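In2-1 family protein, glutathione transferase lambda3 (Populus trichocarpa, PDB 4PQI) binds glutathione and probably works as a thiol transferase, as a monomeric Lambda-class member of the glutathione transferase family. Local coordinates at residues A[13-18]-A[37-42]; A[49-54]-A[58-63]; A[92-95]-A[99-102]; A[103-108]-A[112-117]. One frame throughout, in Å; residues are numbered along the deposited sequence.

In the fold
From the N terminus the four contacts follow one another in series, none nesting within or crossing another. Interaction 1 closes the longest loop, bringing 13-18 back to the turn that leads from strand 33-37 into helix 42-54 beside glutathione. Interaction 2 closes the short connection from that helix to strand 60-64, and it meets interaction 1 through the E13-R51 salt bridge. Interaction 3 folds helix 97-107 back on strand 92-95 at the far edge of the sheet. Interaction 4 then fastens the end of the same helix to the linker leading to helix 118-139, while K54 joins it to interaction 2 by a salt bridge to E105.

Interaction 1 (A[13-18]-A[37-42]); sequences EKLAPP and TCYTCP. With GSH (glutathione), chain B.
Y39 reaches across to A16 and donates a hydrogen bond from its OH to A16 O at 2.8 Å. The carbonyl oxygen lies at the edge of the ring, in its plane, and takes the bond on a lone pair in its own carbonyl plane. Packing is closest on the L15 side. There CD1 of L15 sits over one ring face, displaced toward the rim, while CD2 of L15 comes within 4.0 Å of Y39 CE1. A CG anti to the carbonyl carbon (chi1 -66°) lets the leucine run alongside the tyrosine in the reverse sense. The W48 ring, on helix 42-54, also meets the tyrosine ring, the two planes at about 45°.

Elsewhere the contact is looser. P18 CD only grazes the CE2 edge, 4.3 Å from Y39 CE2; past the hydroxyl, a water accepts a hydrogen bond from A16 N at 2.8 Å and donates to Y39 OH at 2.7 Å. At the end of the C38-C41 type I turn, C41 SG comes within 3.3 Å of glutathione SG2. The phenol donates once and accepts once, so both polar groups of A16 are answered, one directly and one through water, in a contact near the surface.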
loop_
_atom_site.group_PDB
_atom_site.type_symbol
_atom_site.label_atom_id
_atom_site.label_comp_id
_atom_site.label_asym_id
_atom_site.label_seq_id
_atom_site.Cartn_x
_atom_site.Cartn_y
_atom_site.Cartn_z
ATOM N N GLU A 13 10.333 14.169 -2.423
ATOM C CA GLU A 13 9.788 14.762 -1.220
ATOM C C GLU A 13 10.719 14.563 -0.027
ATOM O O GLU A 13 11.202 13.460 0.220
ATOM C CB GLU A 13 8.422 14.153 -0.938
ATOM C CG GLU A 13 7.705 14.735 0.250
ATOM C CD GLU A 13 6.310 14.160 0.398
ATOM O OE1 GLU A 13 5.527 14.704 1.208
ATOM O OE2 GLU A 13 6.007 13.159 -0.288
ATOM N N LYS A 14 10.977 15.643 0.702
ATOM C CA LYS A 14 11.694 15.557 1.965
ATOM C C LYS A 14 10.769 14.963 3.041
ATOM O O LYS A 14 9.619 15.383 3.186
ATOM C CB LYS A 14 12.170 16.945 2.371
ATOM C CG LYS A 14 12.954 16.990 3.665
ATOM C CD LYS A 14 14.254 16.212 3.552
ATOM C CE LYS A 14 15.139 16.475 4.759
ATOM N NZ LYS A 14 14.354 16.421 6.022
ATOM N N LEU A 15 11.263 13.975 3.782
ATOM C CA LEU A 15 10.460 13.305 4.807
ATOM C C LEU A 15 10.808 13.811 6.206
ATOM O O LEU A 15 11.974 13.806 6.593
ATOM C CB LEU A 15 10.666 11.786 4.729
ATOM C CG LEU A 15 10.128 11.138 3.443
ATOM C CD1 LEU A 15 10.264 9.624 3.472
ATOM C CD2 LEU A 15 8.675 11.543 3.221
ATOM N N ALA A 16 9.799 14.262 6.947
ATOM C CA ALA A 16 9.974 14.669 8.348
ATOM C C ALA A 16 10.134 13.451 9.259
ATOM O O ALA A 16 9.582 12.390 8.970
ATOM C CB ALA A 16 8.782 15.511 8.804
ATOM N N PRO A 17 10.889 13.597 10.366
ATOM C CA PRO A 17 11.071 12.475 11.297
ATOM C C PRO A 17 9.736 12.080 11.929
ATOM O O PRO A 17 8.871 12.933 12.114
ATOM C CB PRO A 17 12.033 13.045 12.363
ATOM C CG PRO A 17 12.686 14.212 11.714
ATOM C CD PRO A 17 11.648 14.787 10.790
ATOM N N PRO A 18 9.543 10.788 12.220
ATOM C CA PRO A 18 8.264 10.432 12.843
ATOM C C PRO A 18 8.132 11.034 14.251
ATOM O O PRO A 18 9.139 11.248 14.935
ATOM C CB PRO A 18 8.311 8.899 12.892
ATOM C CG PRO A 18 9.781 8.563 12.809
ATOM C CD PRO A 18 10.368 9.608 11.915
ATOM N N THR A 37 0.055 8.548 9.752
ATOM C CA THR A 37 0.674 7.409 9.100
ATOM C C THR A 37 1.893 6.906 9.871
ATOM O O THR A 37 2.260 7.469 10.899
ATOM C CB THR A 37 1.063 7.787 7.659
ATOM O OG1 THR A 37 1.544 6.629 6.975
ATOM C CG2 THR A 37 2.127 8.876 7.646
ATOM N N CYS A 38 2.478 5.819 9.377
ATOM C CA CYS A 38 3.746 5.285 9.864
ATOM C C CYS A 38 4.510 4.845 8.620
ATOM O O CYS A 38 3.963 4.141 7.768
ATOM C CB CYS A 38 3.532 4.101 10.830
ATOM S SG CYS A 38 5.037 3.087 11.179
ATOM N N TYR A 39 5.763 5.268 8.500
ATOM C CA TYR A 39 6.499 5.103 7.245
ATOM C C TYR A 39 6.707 3.655 6.791
ATOM O O TYR A 39 6.924 3.405 5.607
ATOM C CB TYR A 39 7.857 5.798 7.314
ATOM C CG TYR A 39 7.813 7.307 7.232
ATOM C CD1 TYR A 39 7.086 7.958 6.242
ATOM C CD2 TYR A 39 8.506 8.087 8.158
ATOM C CE1 TYR A 39 7.056 9.354 6.176
ATOM C CE2 TYR A 39 8.486 9.468 8.098
ATOM C CZ TYR A 39 7.771 10.102 7.109
ATOM O OH TYR A 39 7.776 11.487 7.071
ATOM N N THR A 40 6.655 2.705 7.721
ATOM C CA THR A 40 6.884 1.308 7.355
ATOM C C THR A 40 5.591 0.490 7.333
ATOM O O THR A 40 5.637 -0.722 7.138
ATOM C CB THR A 40 7.880 0.622 8.313
ATOM O OG1 THR A 40 7.381 0.710 9.655
ATOM C CG2 THR A 40 9.267 1.283 8.234
ATOM N N CYS A 41 4.446 1.138 7.561
ATOM C CA CYS A 41 3.180 0.413 7.573
ATOM C C CYS A 41 2.698 0.231 6.135
ATOM O O CYS A 41 2.549 1.228 5.408
ATOM C CB CYS A 41 2.123 1.169 8.380
ATOM S SG CYS A 41 0.423 0.582 8.111
ATOM N N PRO A 42 2.470 -1.029 5.728
ATOM C CA PRO A 42 2.056 -1.341 4.353
ATOM C C PRO A 42 0.615 -0.899 4.053
ATOM O O PRO A 42 0.314 -0.595 2.892
ATOM C CB PRO A 42 2.220 -2.872 4.260
ATOM C CG PRO A 42 2.112 -3.352 5.661
ATOM C CD PRO A 42 2.646 -2.247 6.545
HETATM N N1 GSH B . -7.545 -2.571 8.114
HETATM C CA1 GSH B . -6.696 -1.426 8.409
HETATM C C1 GSH B . -6.412 -0.654 7.145
HETATM O O11 GSH B . -6.319 0.594 7.139
HETATM O O12 GSH B . -6.286 -1.254 6.062
HETATM C CB1 GSH B . -5.408 -1.917 9.067
HETATM C CG1 GSH B . -4.397 -0.801 9.310
HETATM C CD1 GSH B . -3.366 -1.299 10.303
HETATM O OE1 GSH B . -3.546 -2.536 10.936
HETATM N N2 GSH B . -2.286 -0.568 10.560
HETATM C CA2 GSH B . -1.334 -1.060 11.543
HETATM C C2 GSH B . -1.516 -0.374 12.867
HETATM O O2 GSH B . -1.935 0.965 12.926
HETATM C CB2 GSH B . 0.093 -0.844 11.047
HETATM S SG2 GSH B . 0.642 -2.174 9.955
HETATM N N3 GSH B . -1.251 -1.070 13.960
HETATM C CA3 GSH B . -0.954 -0.395 15.208
HETATM C C3 GSH B . -1.949 -0.808 16.264
HETATM O O31 GSH B . -1.908 -0.302 17.413
HETATM O O32 GSH B . -2.829 -1.662 15.989
HETATM O O HOH W 1 7.145 13.953 6.040
#

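Interaction 2 (A[49-54]-A[58-63]); sequences ITRNFK and DEIKLV. With CA (calcium ion), chain E.
The carbonyl oxygen of I60 is gripped by the guanidinium of R51. The main bond runs from R51 NE to I60 O at 2.7 Å, with an N-H...O angle of 155°, and the oxygen lies close to the guanidinium plane; R51 NH2 adds a weak second bond to the same oxygen at 3.2 Å. What carries the group there is an outstretched chain: CG lies anti to the backbone N (chi1 169°), and the carbons beyond stay extended as far as NE. On its way the chain passes I60, with R51 CG 4.1 Å from I60 CD1. L62 closes one face of the guanidinium, its CG sitting 3.7 Å from R51 CZ above the centre of the group. NH2 also makes a salt bridge with E13, so the charge has a partner in the N-terminal segment. A leucine here would probably leave the I60 carbonyl without its donor, E13 without its cation and L62 without the flat surface it rests on.

In the loop between helix and strand, E59 holds a calcium ion with both carboxylate oxygens, OE1 at 2.5 Å and OE2 at 2.4 Å; waters and G55 O complete the site. The helix-to-strand join is the second half of the beta-alpha-beta unit 33-37, 42-54, 60-64, the opening of the thioredoxin-like N-terminal domain of glutathione transferases.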
loop_
_atom_site.group_PDB
_atom_site.type_symbol
_atom_site.label_atom_id
_atom_site.label_comp_id
_atom_site.label_asym_id
_atom_site.label_seq_id
_atom_site.Cartn_x
_atom_site.Cartn_y
_atom_site.Cartn_z
ATOM N N ILE A 49 1.324 5.989 -1.684
ATOM C CA ILE A 49 1.533 5.864 -3.118
ATOM C C ILE A 49 0.446 6.593 -3.911
ATOM O O ILE A 49 0.746 7.277 -4.893
ATOM C CB ILE A 49 1.529 4.379 -3.549
ATOM C CG1 ILE A 49 2.580 3.598 -2.753
ATOM C CG2 ILE A 49 1.740 4.253 -5.067
ATOM C CD1 ILE A 49 2.358 2.071 -2.776
ATOM N N THR A 50 -0.808 6.431 -3.489
ATOM C CA THR A 50 -1.929 7.075 -4.160
ATOM C C THR A 50 -1.789 8.599 -4.110
ATOM O O THR A 50 -1.959 9.279 -5.128
ATOM C CB THR A 50 -3.316 6.637 -3.572
ATOM O OG1 THR A 50 -3.429 5.211 -3.563
ATOM C CG2 THR A 50 -4.443 7.210 -4.386
ATOM N N ARG A 51 -1.466 9.123 -2.927
ATOM C CA ARG A 51 -1.221 10.557 -2.721
ATOM C C ARG A 51 -0.175 11.089 -3.693
ATOM O O ARG A 51 -0.361 12.135 -4.334
ATOM C CB ARG A 51 -0.741 10.783 -1.284
ATOM C CG ARG A 51 -0.200 12.177 -0.973
ATOM C CD ARG A 51 0.358 12.168 0.451
ATOM N NE ARG A 51 1.102 13.366 0.836
ATOM C CZ ARG A 51 2.424 13.508 0.757
ATOM N NH1 ARG A 51 3.195 12.552 0.254
ATOM N NH2 ARG A 51 2.977 14.637 1.163
ATOM N N ASN A 52 0.928 10.351 -3.787
ATOM C CA ASN A 52 2.056 10.717 -4.628
ATOM C C ASN A 52 1.668 10.717 -6.109
ATOM O O ASN A 52 1.841 11.721 -6.804
ATOM C CB ASN A 52 3.241 9.773 -4.370
ATOM C CG ASN A 52 3.856 9.948 -2.971
ATOM O OD1 ASN A 52 3.447 10.823 -2.202
ATOM N ND2 ASN A 52 4.832 9.104 -2.639
ATOM N N PHE A 53 1.130 9.599 -6.581
ATOM C CA PHE A 53 0.774 9.461 -7.992
ATOM C C PHE A 53 -0.193 10.544 -8.491
ATOM O O PHE A 53 0.012 11.121 -9.560
ATOM C CB PHE A 53 0.200 8.076 -8.268
ATOM C CG PHE A 53 0.124 7.745 -9.723
ATOM C CD1 PHE A 53 1.188 7.115 -10.361
ATOM C CD2 PHE A 53 -1.004 8.073 -10.463
ATOM C CE1 PHE A 53 1.129 6.810 -11.710
ATOM C CE2 PHE A 53 -1.070 7.771 -11.820
ATOM C CZ PHE A 53 -0.005 7.134 -12.438
ATOM N N LYS A 54 -1.227 10.840 -7.712
ATOM C CA LYS A 54 -2.216 11.830 -8.133
ATOM C C LYS A 54 -1.698 13.275 -8.036
ATOM O O LYS A 54 -2.338 14.214 -8.528
ATOM C CB LYS A 54 -3.542 11.639 -7.377
ATOM C CG LYS A 54 -4.168 10.259 -7.560
ATOM C CD LYS A 54 -5.595 10.167 -6.972
ATOM C CE LYS A 54 -6.555 11.132 -7.649
ATOM N NZ LYS A 54 -7.172 10.557 -8.885
ATOM N N ASP A 58 1.401 18.270 -1.763
ATOM C CA ASP A 58 1.234 19.525 -1.048
ATOM C C ASP A 58 -0.124 19.608 -0.366
ATOM O O ASP A 58 -0.240 20.184 0.714
ATOM C CB ASP A 58 1.432 20.736 -1.959
ATOM C CG ASP A 58 1.681 22.004 -1.167
ATOM O OD1 ASP A 58 2.849 22.238 -0.782
ATOM O OD2 ASP A 58 0.711 22.749 -0.901
ATOM N N GLU A 59 -1.142 19.038 -1.009
ATOM C CA GLU A 59 -2.505 19.019 -0.474
ATOM C C GLU A 59 -2.648 18.195 0.809
ATOM O O GLU A 59 -3.344 18.596 1.752
ATOM C CB GLU A 59 -3.483 18.472 -1.527
ATOM C CG GLU A 59 -3.738 19.394 -2.714
ATOM C CD GLU A 59 -2.642 19.331 -3.768
ATOM O OE1 GLU A 59 -1.687 18.541 -3.595
ATOM O OE2 GLU A 59 -2.746 20.067 -4.775
ATOM N N ILE A 60 -1.984 17.045 0.836
ATOM C CA ILE A 60 -2.121 16.090 1.931
ATOM C C ILE A 60 -0.848 16.009 2.762
ATOM O O ILE A 60 0.116 15.343 2.380
ATOM C CB ILE A 60 -2.457 14.686 1.391
ATOM C CG1 ILE A 60 -3.741 14.721 0.552
ATOM C CG2 ILE A 60 -2.550 13.651 2.541
ATOM C CD1 ILE A 60 -4.020 13.418 -0.212
ATOM N N LYS A 61 -0.856 16.679 3.909
ATOM C CA LYS A 61 0.302 16.698 4.787
ATOM C C LYS A 61 0.481 15.335 5.454
ATOM O O LYS A 61 -0.488 14.737 5.922
ATOM C CB LYS A 61 0.140 17.785 5.847
ATOM C CG LYS A 61 -0.052 19.199 5.295
ATOM C CD LYS A 61 1.063 19.574 4.324
ATOM C CE LYS A 61 0.957 21.017 3.834
ATOM N NZ LYS A 61 1.971 21.288 2.761
ATOM N N LEU A 62 1.712 14.826 5.494
ATOM C CA LEU A 62 1.983 13.618 6.281
ATOM C C LEU A 62 2.209 13.934 7.778
ATOM O O LEU A 62 2.895 14.894 8.132
ATOM C CB LEU A 62 3.203 12.882 5.735
ATOM C CG LEU A 62 3.136 12.452 4.277
ATOM C CD1 LEU A 62 4.424 11.748 3.870
ATOM C CD2 LEU A 62 1.931 11.556 4.056
ATOM N N VAL A 63 1.621 13.121 8.641
ATOM C CA VAL A 63 1.921 13.150 10.069
ATOM C C VAL A 63 2.371 11.742 10.433
ATOM O O VAL A 63 1.541 10.894 10.756
ATOM C CB VAL A 63 0.670 13.513 10.894
ATOM C CG1 VAL A 63 1.020 13.633 12.377
ATOM C CG2 VAL A 63 0.049 14.809 10.381
HETATM CA CA CA E . -0.831 19.084 -5.912
HETATM O O HOH W 2 1.108 18.661 -4.735
HETATM O O HOH W 3 -0.002 21.490 -5.149
HETATM O O HOH W 4 0.259 19.280 -8.154
HETATM O O HOH W 5 -2.917 18.834 -7.280
#

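Interaction 3 (A[92-95]-A[99-102]); sequences KITG and DLIK
T94 and L100 lie side by side and run past each other in opposite senses, T94 CG2 meeting L100 CD2 at 3.8 Å. The leucine does most of the touching. Its CG stands across from its own carbonyl carbon (chi1 -68°), which sends the branched end out from the helix to T94 and G95. There both methyls rest against the carbonyl oxygen of T94, with L100 CD2 3.4 Å and L100 CD1 3.6 Å from T94 O. The CG of L100 also lies 3.9 Å from G95 O, so the leucine covers two successive backbone carbonyls. Inward, the same side chain packs on V47 of helix 42-54 and on L87 of the neighbouring strand, which places it between sheet and helices.

D99, one residue earlier on the helix, faces the strand from nearer the solvent. Its CB is 4.0 Å from G95 O, and its carboxylate meets that carbonyl through a water, which donates to G95 O at 2.6 Å and to D99 OD1 at 2.8 Å. E96 and S97, where the chain passes from the strand into the helix, hydrogen-bond glutathione through their side chains. The contact is therefore mixed in character: the leucine supplies an apolar cover on the buried side, while the polar link between strand and helix is left to a single water that gives both its protons to acceptors.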
loop_
_atom_site.group_PDB
_atom_site.type_symbol
_atom_site.label_atom_id
_atom_site.label_comp_id
_atom_site.label_asym_id
_atom_site.label_seq_id
_atom_site.Cartn_x
_atom_site.Cartn_y
_atom_site.Cartn_z
ATOM N N LYS A 92 -13.636 15.576 9.291
ATOM C CA LYS A 92 -13.667 14.234 9.872
ATOM C C LYS A 92 -12.353 13.506 9.681
ATOM O O LYS A 92 -11.540 13.887 8.844
ATOM C CB LYS A 92 -14.825 13.391 9.323
ATOM C CG LYS A 92 -14.972 13.391 7.823
ATOM C CD LYS A 92 -16.174 12.563 7.399
ATOM C CE LYS A 92 -16.652 12.951 6.000
ATOM N NZ LYS A 92 -17.019 14.397 5.920
ATOM N N ILE A 93 -12.162 12.457 10.479
ATOM C CA ILE A 93 -11.033 11.559 10.354
ATOM C C ILE A 93 -11.540 10.220 9.823
ATOM O O ILE A 93 -12.340 9.560 10.477
ATOM C CB ILE A 93 -10.367 11.322 11.730
ATOM C CG1 ILE A 93 -10.068 12.650 12.430
ATOM C CG2 ILE A 93 -9.102 10.509 11.579
ATOM C CD1 ILE A 93 -8.941 13.438 11.792
ATOM N N THR A 94 -11.078 9.821 8.639
ATOM C CA THR A 94 -11.531 8.574 8.011
ATOM C C THR A 94 -10.406 7.545 7.993
ATOM O O THR A 94 -9.271 7.886 7.661
ATOM C CB THR A 94 -12.007 8.840 6.563
ATOM O OG1 THR A 94 -12.992 9.873 6.586
ATOM C CG2 THR A 94 -12.577 7.568 5.918
ATOM N N GLY A 95 -10.722 6.290 8.331
ATOM C CA GLY A 95 -9.725 5.229 8.362
ATOM C C GLY A 95 -9.976 4.209 7.268
ATOM O O GLY A 95 -10.819 4.446 6.404
ATOM N N ASP A 99 -10.694 2.075 1.694
ATOM C CA ASP A 99 -11.636 3.194 1.638
ATOM C C ASP A 99 -10.918 4.497 1.317
ATOM O O ASP A 99 -11.449 5.339 0.587
ATOM C CB ASP A 99 -12.415 3.359 2.955
ATOM C CG ASP A 99 -13.387 2.200 3.230
ATOM O OD1 ASP A 99 -13.739 1.989 4.410
ATOM O OD2 ASP A 99 -13.818 1.504 2.274
ATOM N N LEU A 100 -9.715 4.678 1.865
ATOM C CA LEU A 100 -9.004 5.929 1.640
ATOM C C LEU A 100 -8.480 6.066 0.197
ATOM O O LEU A 100 -8.590 7.137 -0.403
ATOM C CB LEU A 100 -7.883 6.144 2.684
ATOM C CG LEU A 100 -8.339 6.390 4.136
ATOM C CD1 LEU A 100 -7.158 6.426 5.103
ATOM C CD2 LEU A 100 -9.124 7.672 4.239
ATOM N N ILE A 101 -7.932 4.999 -0.383
ATOM C CA ILE A 101 -7.419 5.137 -1.750
ATOM C C ILE A 101 -8.571 5.330 -2.738
ATOM O O ILE A 101 -8.464 6.051 -3.742
ATOM C CB ILE A 101 -6.465 3.989 -2.159
ATOM C CG1 ILE A 101 -7.172 2.632 -2.219
ATOM C CG2 ILE A 101 -5.273 3.921 -1.180
ATOM C CD1 ILE A 101 -6.242 1.501 -2.679
ATOM N N LYS A 102 -9.697 4.727 -2.410
ATOM C CA LYS A 102 -10.909 4.933 -3.206
ATOM C C LYS A 102 -11.400 6.364 -3.118
ATOM O O LYS A 102 -11.892 6.922 -4.101
ATOM C CB LYS A 102 -12.002 3.985 -2.741
ATOM C CG LYS A 102 -11.944 2.634 -3.413
ATOM C CD LYS A 102 -12.677 1.615 -2.573
ATOM C CE LYS A 102 -12.825 0.297 -3.308
ATOM N NZ LYS A 102 -13.305 -0.778 -2.381
HETATM O O HOH W 6 -13.369 3.839 6.445
#

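Interaction 4 (A[103-108]-A[112-117]); sequences YLESNF and SLLPKD
E105 turns its carboxylate onto the backbone of 112-117, with L113 N donating to E105 OE1 at 2.7 Å and an N-H...O angle of 148°. The donor comes from above the carboxylate plane, about 50° out of it. The other oxygen has looser company: L114 N makes a weak bond to E105 OE2 at 3.4 Å, and S112 OG lies 3.0 Å from E105 OE2. A bend at chi2 (67°) brings the carboxylate round to these groups from a CG that lies anti to the backbone N. Along the same chain, L114 CD1 comes within 4.2 Å of E105 CG, and L113 CB is 3.4 Å from E105 OE1.

In the next shell, K54 of helix 42-54 forms a salt bridge with OE1 and also hydrogen-bonds P111 O, just ahead of the segment. A lysine this close would be expected to favour the charged form of the carboxylate. The L113 side chain is buried against T50 and F53 of that helix and L177 and I180 of helix 177-197. With an alanine in place of E105, K54 would probably lose its counter-ion and L113 N its acceptor, leaving the segment freer to shift. Further on, D117 caps the start of helix 118-139 through A119 N. This is the linker of the glutathione transferase fold, where the thioredoxin-like domain gives way to the all-helical one.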
loop_
_atom_site.group_PDB
_atom_site.type_symbol
_atom_site.label_atom_id
_atom_site.label_comp_id
_atom_site.label_asym_id
_atom_site.label_seq_id
_atom_site.Cartn_x
_atom_site.Cartn_y
_atom_site.Cartn_z
ATOM N N TYR A 103 -11.246 6.954 -1.937
ATOM C CA TYR A 103 -11.726 8.315 -1.670
ATOM C C TYR A 103 -10.852 9.381 -2.346
ATOM O O TYR A 103 -11.367 10.375 -2.899
ATOM C CB TYR A 103 -11.789 8.523 -0.158
ATOM C CG TYR A 103 -12.291 9.874 0.312
ATOM C CD1 TYR A 103 -13.484 10.411 -0.169
ATOM C CD2 TYR A 103 -11.591 10.588 1.271
ATOM C CE1 TYR A 103 -13.946 11.645 0.290
ATOM C CE2 TYR A 103 -12.049 11.801 1.737
ATOM C CZ TYR A 103 -13.221 12.327 1.245
ATOM O OH TYR A 103 -13.655 13.555 1.718
ATOM N N LEU A 104 -9.533 9.178 -2.293
ATOM C CA LEU A 104 -8.615 10.019 -3.052
ATOM C C LEU A 104 -8.983 9.972 -4.531
ATOM O O LEU A 104 -9.083 11.016 -5.172
ATOM C CB LEU A 104 -7.159 9.600 -2.839
ATOM C CG LEU A 104 -6.579 9.833 -1.432
ATOM C CD1 LEU A 104 -5.034 9.783 -1.428
ATOM C CD2 LEU A 104 -7.085 11.152 -0.869
ATOM N N GLU A 105 -9.196 8.770 -5.064
ATOM C CA GLU A 105 -9.571 8.623 -6.477
ATOM C C GLU A 105 -10.932 9.230 -6.869
ATOM O O GLU A 105 -11.081 9.753 -7.979
ATOM C CB GLU A 105 -9.470 7.158 -6.926
ATOM C CG GLU A 105 -10.030 6.851 -8.340
ATOM C CD GLU A 105 -9.229 7.485 -9.497
ATOM O OE1 GLU A 105 -8.069 7.921 -9.281
ATOM O OE2 GLU A 105 -9.764 7.526 -10.634
ATOM N N SER A 106 -11.927 9.160 -5.987
ATOM C CA SER A 106 -13.260 9.664 -6.334
ATOM C C SER A 106 -13.438 11.174 -6.103
ATOM O O SER A 106 -14.264 11.819 -6.761
ATOM C CB SER A 106 -14.344 8.905 -5.564
ATOM O OG SER A 106 -14.186 9.110 -4.168
ATOM N N ASN A 107 -12.658 11.741 -5.188
ATOM C CA ASN A 107 -12.959 13.077 -4.682
ATOM C C ASN A 107 -11.823 14.100 -4.711
ATOM O O ASN A 107 -12.002 15.227 -4.265
ATOM C CB ASN A 107 -13.504 12.973 -3.258
ATOM C CG ASN A 107 -14.923 12.458 -3.223
ATOM O OD1 ASN A 107 -15.184 11.298 -3.547
ATOM N ND2 ASN A 107 -15.852 13.318 -2.833
ATOM N N PHE A 108 -10.660 13.712 -5.222
ATOM C CA PHE A 108 -9.519 14.622 -5.264
ATOM C C PHE A 108 -9.036 14.795 -6.697
ATOM O O PHE A 108 -9.367 13.997 -7.589
ATOM C CB PHE A 108 -8.374 14.109 -4.380
ATOM C CG PHE A 108 -8.628 14.250 -2.901
ATOM C CD1 PHE A 108 -7.835 15.086 -2.125
ATOM C CD2 PHE A 108 -9.654 13.541 -2.280
ATOM C CE1 PHE A 108 -8.059 15.212 -0.761
ATOM C CE2 PHE A 108 -9.887 13.662 -0.911
ATOM C CZ PHE A 108 -9.087 14.498 -0.151
ATOM N N SER A 112 -6.158 9.569 -13.236
ATOM C CA SER A 112 -7.047 8.483 -12.852
ATOM C C SER A 112 -6.288 7.241 -12.394
ATOM O O SER A 112 -5.291 6.855 -12.993
ATOM C CB SER A 112 -7.968 8.127 -14.028
ATOM O OG SER A 112 -9.236 7.696 -13.567
ATOM N N LEU A 113 -6.765 6.634 -11.312
ATOM C CA LEU A 113 -6.239 5.358 -10.846
ATOM C C LEU A 113 -7.303 4.250 -10.892
ATOM O O LEU A 113 -7.140 3.193 -10.280
ATOM C CB LEU A 113 -5.638 5.494 -9.437
ATOM C CG LEU A 113 -4.271 6.198 -9.422
ATOM C CD1 LEU A 113 -3.817 6.485 -8.004
ATOM C CD2 LEU A 113 -3.225 5.358 -10.167
ATOM N N LEU A 114 -8.403 4.515 -11.595
ATOM C CA LEU A 114 -9.380 3.482 -11.952
ATOM C C LEU A 114 -9.815 3.746 -13.387
ATOM O O LEU A 114 -10.166 4.873 -13.723
ATOM C CB LEU A 114 -10.604 3.504 -11.031
ATOM C CG LEU A 114 -10.479 2.852 -9.651
ATOM C CD1 LEU A 114 -11.742 3.088 -8.851
ATOM C CD2 LEU A 114 -10.202 1.352 -9.770
ATOM N N PRO A 115 -9.768 2.717 -14.246
ATOM C CA PRO A 115 -10.156 2.912 -15.642
ATOM C C PRO A 115 -11.671 2.981 -15.749
ATOM O O PRO A 115 -12.357 2.690 -14.770
ATOM C CB PRO A 115 -9.632 1.651 -16.327
ATOM C CG PRO A 115 -9.690 0.614 -15.265
ATOM C CD PRO A 115 -9.364 1.326 -13.975
ATOM N N LYS A 116 -12.175 3.360 -16.921
ATOM C CA LYS A 116 -13.607 3.560 -17.117
ATOM C C LYS A 116 -14.302 2.266 -17.541
ATOM O O LYS A 116 -15.465 2.042 -17.196
ATOM C CB LYS A 116 -13.856 4.678 -18.139
ATOM C CG LYS A 116 -15.329 5.043 -18.332
ATOM C CD LYS A 116 -15.511 6.381 -19.043
ATOM C CE LYS A 116 -16.993 6.753 -19.164
ATOM N NZ LYS A 116 -17.199 8.172 -19.590
ATOM N N ASP A 117 -13.578 1.426 -18.278
ATOM C CA ASP A 117 -14.081 0.135 -18.752
ATOM C C ASP A 117 -14.804 -0.632 -17.642
ATOM O O ASP A 117 -14.195 -0.984 -16.622
ATOM C CB ASP A 117 -12.917 -0.708 -19.304
ATOM C CG ASP A 117 -13.376 -1.965 -20.041
ATOM O OD1 ASP A 117 -14.430 -2.547 -19.703
ATOM O OD2 ASP A 117 -12.657 -2.388 -20.969
#